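Local coordinates for envelope polyprotein (Puumala orthohantavirus, PDB 5FXU) that probably forms, with its partner glycoprotein Gc, the spikes on the hantavirus envelope that serve attachment to and entry into host cells, at residues F212-K218 with H333-K339. Coordinates in Å, arbitrary orientation, origin at the centre of the assembly. Numbering follows the deposited sequence.
Sequences FETLVQK and HSVCDKK. With NAG (2-acetamido-2-deoxy-beta-D-glucopyranose), chain D; NAG (2-acetamido-2-deoxy-beta-D-glucopyranose), chain B.
A buried lysine amine that both pairs with a carboxylate and donates to carbonyls of its own loop is the striking feature here. K339 NZ lies 2.7 Å from E213 OE2 in a salt bridge, while donating to V335 O at 2.7 Å and, weakly, to H333 O at 3.1 Å; E209, one helical turn before E213, supplies a second carboxylate. The example illustrates how, in the Gn head, an irregular glycan-bearing loop is held against a helix end by its own folded-back side chain. Residues 212-216 belong to the last part of helix 208-216; by Q217 (phi/psi -120/154) the backbone is extended. In the loop, H333 and S334 are helix-like (both psi -20°), V335 is extended, and K338 adopts the left-handed helical conformation (phi/psi 63/27) that returns K339 with chi1 p and the rest of its chain trans. CA atoms of E213 and H333 are 6.2 Å apart, those of Q217 and S334 5.6 Å.

With both chi1 angles m, the rings of F212 and H333 form an offset stack, centroids 3.9 Å apart and planes at 7°; H333 ND1 hydrogen-bonds E209. Beyond, F212 packs on helix 249-260. The C336–C221 disulfide adds a covalent tie between the loop and the chain following the helix. N332, the asparagine of an N-H-S sequon, lies in the same loop just before H333, and beside the attached glycan the poorly ordered K218 reaches S334 O through NZ in a weak 3.3 Å hydrogen bond.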
# COMPACT_ATOMS: atom_id res chain seq x y z
N PHE A 212 -3.40 -11.65 11.71
CA PHE A 212 -1.93 -11.73 11.77
C PHE A 212 -1.46 -12.43 13.03
O PHE A 212 -0.53 -13.23 13.01
CB PHE A 212 -1.29 -10.32 11.68
CG PHE A 212 -1.28 -9.74 10.30
CD1 PHE A 212 -0.42 -10.23 9.34
CD2 PHE A 212 -2.16 -8.72 9.96
CE1 PHE A 212 -0.44 -9.72 8.07
CE2 PHE A 212 -2.17 -8.20 8.68
CZ PHE A 212 -1.31 -8.70 7.73
N GLU A 213 -2.09 -12.10 14.15
CA GLU A 213 -1.71 -12.67 15.46
C GLU A 213 -1.89 -14.23 15.50
O GLU A 213 -0.98 -14.94 15.94
CB GLU A 213 -2.46 -11.94 16.58
CG GLU A 213 -1.85 -10.55 16.85
CD GLU A 213 -2.73 -9.60 17.67
OE1 GLU A 213 -3.86 -9.96 18.06
OE2 GLU A 213 -2.26 -8.48 17.94
N THR A 214 -3.01 -14.74 14.98
CA THR A 214 -3.19 -16.21 14.87
C THR A 214 -2.05 -16.86 14.07
O THR A 214 -1.58 -17.93 14.41
CB THR A 214 -4.52 -16.67 14.25
OG1 THR A 214 -4.59 -16.26 12.87
CG2 THR A 214 -5.71 -16.16 15.05
N LEU A 215 -1.61 -16.20 13.01
CA LEU A 215 -0.56 -16.75 12.17
C LEU A 215 0.83 -16.76 12.84
O LEU A 215 1.61 -17.69 12.63
CB LEU A 215 -0.53 -15.98 10.85
CG LEU A 215 0.39 -16.44 9.74
CD1 LEU A 215 0.10 -17.87 9.30
CD2 LEU A 215 0.23 -15.48 8.57
N VAL A 216 1.16 -15.72 13.61
CA VAL A 216 2.52 -15.53 14.17
C VAL A 216 2.65 -15.37 15.71
O VAL A 216 3.70 -14.97 16.20
CB VAL A 216 3.25 -14.37 13.39
CG1 VAL A 216 4.58 -13.92 14.00
CG2 VAL A 216 3.52 -14.81 11.95
N GLN A 217 1.63 -15.76 16.49
CA GLN A 217 1.74 -15.57 17.95
C GLN A 217 1.65 -16.81 18.78
O GLN A 217 1.01 -17.79 18.41
CB GLN A 217 0.73 -14.56 18.51
CG GLN A 217 1.18 -13.12 18.41
CD GLN A 217 0.34 -12.19 19.23
OE1 GLN A 217 -0.84 -12.46 19.50
NE2 GLN A 217 0.93 -11.07 19.61
N LYS A 218 2.27 -16.71 19.94
CA LYS A 218 2.29 -17.77 20.94
C LYS A 218 1.01 -17.58 21.77
O LYS A 218 0.08 -18.40 21.72
CB LYS A 218 3.58 -17.75 21.82
CG LYS A 218 4.73 -16.92 21.27
CD LYS A 218 4.63 -15.44 21.65
CE LYS A 218 5.32 -14.56 20.61
NZ LYS A 218 5.49 -13.15 21.04
N HIS A 333 4.31 -8.24 13.97
CA HIS A 333 3.04 -8.80 14.44
C HIS A 333 3.12 -9.64 15.72
O HIS A 333 2.11 -9.81 16.42
CB HIS A 333 2.38 -9.61 13.32
CG HIS A 333 2.04 -8.78 12.12
ND1 HIS A 333 0.99 -7.88 12.12
CD2 HIS A 333 2.62 -8.67 10.91
CE1 HIS A 333 0.93 -7.28 10.94
NE2 HIS A 333 1.92 -7.74 10.20
N SER A 334 4.32 -10.12 16.05
CA SER A 334 4.56 -10.83 17.32
C SER A 334 4.46 -9.93 18.57
O SER A 334 4.31 -10.43 19.67
CB SER A 334 5.94 -11.49 17.31
OG SER A 334 6.09 -12.33 16.17
N VAL A 335 4.59 -8.63 18.40
CA VAL A 335 4.45 -7.65 19.49
C VAL A 335 2.96 -7.41 19.73
O VAL A 335 2.17 -7.51 18.79
CB VAL A 335 5.20 -6.35 19.10
CG1 VAL A 335 4.87 -5.18 20.01
CG2 VAL A 335 6.70 -6.61 19.11
N CYS A 336 2.58 -7.08 20.96
CA CYS A 336 1.16 -6.83 21.28
C CYS A 336 0.77 -5.37 21.21
O CYS A 336 -0.28 -5.03 20.68
CB CYS A 336 0.80 -7.37 22.67
SG CYS A 336 0.11 -9.04 22.77
N ASP A 337 1.61 -4.50 21.77
CA ASP A 337 1.26 -3.09 21.93
C ASP A 337 1.99 -2.18 20.97
O ASP A 337 3.06 -2.52 20.47
CB ASP A 337 1.55 -2.64 23.37
CG ASP A 337 0.68 -3.34 24.40
OD1 ASP A 337 -0.54 -3.53 24.15
OD2 ASP A 337 1.22 -3.68 25.47
N LYS A 338 1.39 -1.02 20.73
CA LYS A 338 2.05 0.09 20.05
C LYS A 338 2.44 -0.19 18.60
O LYS A 338 3.37 0.44 18.07
CB LYS A 338 3.27 0.57 20.86
CG LYS A 338 2.96 1.07 22.25
CD LYS A 338 4.25 1.56 22.93
CE LYS A 338 3.98 2.39 24.17
NZ LYS A 338 3.11 1.67 25.14
N LYS A 339 1.72 -1.09 17.96
CA LYS A 339 2.07 -1.53 16.61
C LYS A 339 1.11 -0.98 15.57
O LYS A 339 0.07 -0.37 15.89
CB LYS A 339 2.16 -3.06 16.55
CG LYS A 339 0.85 -3.81 16.68
CD LYS A 339 1.08 -5.31 16.58
CE LYS A 339 -0.08 -6.08 17.18
NZ LYS A 339 0.14 -7.54 17.01
C1 NAG D . 9.18 -9.60 16.85
C2 NAG D . 10.69 -9.68 16.88
C3 NAG D . 11.12 -10.93 17.64
C4 NAG D . 10.61 -10.87 19.07
C5 NAG D . 9.11 -10.61 19.08
C6 NAG D . 8.60 -10.30 20.49
C7 NAG D . 11.96 -8.79 14.94
C8 NAG D . 12.46 -7.60 15.73
N2 NAG D . 11.17 -9.70 15.51
O3 NAG D . 12.55 -11.02 17.60
O4 NAG D . 10.86 -12.13 19.72
O5 NAG D . 8.76 -9.51 18.22
O6 NAG D . 9.12 -9.05 20.92
O7 NAG D . 12.29 -8.93 13.78
C1 NAG B . 11.96 -12.16 20.66
C2 NAG B . 11.79 -13.44 21.48
C3 NAG B . 12.99 -13.70 22.40
C4 NAG B . 14.29 -13.68 21.59
C5 NAG B . 14.40 -12.36 20.81
C6 NAG B . 15.64 -12.32 19.92
C7 NAG B . 9.38 -13.86 21.86
C8 NAG B . 8.24 -13.65 22.81
N2 NAG B . 10.55 -13.35 22.26
O3 NAG B . 12.88 -14.97 23.07
O4 NAG B . 15.40 -13.85 22.49
O5 NAG B . 13.23 -12.15 20.00
O6 NAG B . 15.35 -12.80 18.60
O7 NAG B . 9.22 -14.44 20.80